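Local coordinates for minor fimbrium tip subunit Mfa3 (Porphyromonas gingivalis ATCC 33277, PDB 5NF4), which forms part of the tip of the minor fimbriae, filamentous pili that mediate biofilm formation and adhesion to host cells and other oral bacteria, at residues Pro291-Glu296 with Leu305-Gly310. Residues are numbered along the deposited sequence; the frame is centred on the assembly and turned at random.
Sequences PIITHE and LPFAKG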
# COMPACT_ATOMS: atom_id res chain seq x y z
N PRO A 291 3.91 13.55 13.60
CA PRO A 291 4.19 12.12 13.39
C PRO A 291 2.94 11.40 12.93
O PRO A 291 1.84 11.70 13.39
CB PRO A 291 4.65 11.64 14.78
CG PRO A 291 5.05 12.87 15.50
CD PRO A 291 4.09 13.94 15.01
N ILE A 292 3.12 10.44 12.03
CA ILE A 292 2.04 9.63 11.49
C ILE A 292 1.97 8.32 12.29
O ILE A 292 3.01 7.72 12.56
CB ILE A 292 2.28 9.38 10.00
CG1 ILE A 292 2.22 10.71 9.24
CG2 ILE A 292 1.26 8.40 9.44
CD1 ILE A 292 2.82 10.63 7.86
N ILE A 293 0.78 7.95 12.74
CA ILE A 293 0.58 6.74 13.54
C ILE A 293 -0.54 5.91 12.97
O ILE A 293 -1.34 6.41 12.18
CB ILE A 293 0.26 7.06 15.00
CG1 ILE A 293 -1.16 7.64 15.15
CG2 ILE A 293 1.25 8.06 15.53
CD1 ILE A 293 -1.52 8.07 16.56
N THR A 294 -0.60 4.65 13.40
CA THR A 294 -1.75 3.79 13.17
C THR A 294 -2.43 3.57 14.50
O THR A 294 -1.89 2.89 15.39
CB THR A 294 -1.34 2.44 12.55
OG1 THR A 294 -0.76 2.67 11.26
CG2 THR A 294 -2.53 1.55 12.42
N HIS A 295 -3.62 4.14 14.65
CA HIS A 295 -4.38 4.00 15.88
C HIS A 295 -5.86 3.97 15.61
O HIS A 295 -6.40 4.90 15.02
CB HIS A 295 -4.06 5.17 16.82
CG HIS A 295 -4.69 5.03 18.16
ND1 HIS A 295 -4.21 4.18 19.13
CD2 HIS A 295 -5.79 5.63 18.69
CE1 HIS A 295 -4.98 4.26 20.20
NE2 HIS A 295 -5.94 5.13 19.96
N GLU A 296 -6.50 2.86 16.00
CA GLU A 296 -7.94 2.68 15.93
C GLU A 296 -8.59 3.17 17.21
O GLU A 296 -8.06 2.97 18.30
CB GLU A 296 -8.31 1.20 15.73
CG GLU A 296 -7.53 0.47 14.65
CD GLU A 296 -7.93 0.88 13.25
OE1 GLU A 296 -9.02 1.48 13.09
OE2 GLU A 296 -7.16 0.59 12.30
N LEU A 305 -1.82 15.23 19.05
CA LEU A 305 -0.39 15.56 18.95
C LEU A 305 0.45 15.05 20.12
O LEU A 305 1.53 14.50 19.89
CB LEU A 305 -0.21 17.06 18.78
CG LEU A 305 -0.37 17.49 17.33
CD1 LEU A 305 -0.44 19.03 17.28
CD2 LEU A 305 0.75 16.97 16.42
N PRO A 306 -0.02 15.22 21.37
CA PRO A 306 0.77 14.73 22.50
C PRO A 306 0.94 13.22 22.47
O PRO A 306 2.00 12.72 22.81
CB PRO A 306 -0.04 15.17 23.72
CG PRO A 306 -0.89 16.31 23.23
CD PRO A 306 -1.18 16.03 21.80
N PHE A 307 -0.09 12.50 22.05
CA PHE A 307 -0.01 11.05 21.94
C PHE A 307 1.00 10.68 20.86
O PHE A 307 1.94 9.90 21.08
CB PHE A 307 -1.39 10.50 21.59
CG PHE A 307 -1.43 9.01 21.40
CD1 PHE A 307 -0.98 8.17 22.38
CD2 PHE A 307 -1.98 8.46 20.26
CE1 PHE A 307 -1.03 6.79 22.21
CE2 PHE A 307 -2.05 7.11 20.10
CZ PHE A 307 -1.57 6.28 21.08
N ALA A 308 0.81 11.27 19.69
CA ALA A 308 1.66 10.98 18.54
C ALA A 308 3.11 11.36 18.79
O ALA A 308 4.03 10.74 18.26
CB ALA A 308 1.14 11.71 17.32
N LYS A 309 3.32 12.41 19.58
CA LYS A 309 4.67 12.84 19.88
C LYS A 309 5.32 12.08 21.04
O LYS A 309 6.40 12.46 21.51
CB LYS A 309 4.67 14.36 20.15
CG LYS A 309 4.50 15.13 18.86
CD LYS A 309 4.74 16.64 19.08
CE LYS A 309 5.26 17.31 17.81
NZ LYS A 309 5.78 18.68 18.07
N GLY A 310 4.69 11.00 21.49
CA GLY A 310 5.25 10.15 22.54
C GLY A 310 5.34 10.77 23.93
O GLY A 310 6.19 10.36 24.73
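A T-shaped aromatic pair, His295 with Phe307, closes one end of a small apolar interface on which the short helix 304-308 packs against the extended chain that follows strand 287-291. The edge of the Phe307 ring points at the face of His295, with centroids 5.0 Å apart and planes at 68°. Phe307 CE2 sits over one face of the imidazole, offset toward its rim and 3.8 Å from His295 ND1. With CG anti to the backbone N (chi1 178°), Phe307 reaches out from the helix far enough to meet the histidine. His295 NE2 is hydrogen-bonded to the carbonyl oxygen of Ala298 in the intervening loop, which probably helps to fix the rotation of the imidazole.

Ile293 fills the middle of the interface with two branches. Its CD1 touches the Phe307 ring obliquely, 3.7 Å from CE2, while Ile293 CG2 faces the methyl of Ala308, 4.1 Å from its CB. Beyond it the Pro291 ring lies by the helix end, CG 3.6 Å from Ala308 O, and the Lys309 side chain crosses the proline at about a right angle. Ala308 O also accepts a hydrogen bond from Tyr318 OH, and Gly310 completes a Schellman motif that ends the helix. No hydrogen bond joins 291-296 to 305-310, whose mutual fit rests on apolar and aromatic packing; Tyr304 OH, from the helix start, bonds Pro291 O.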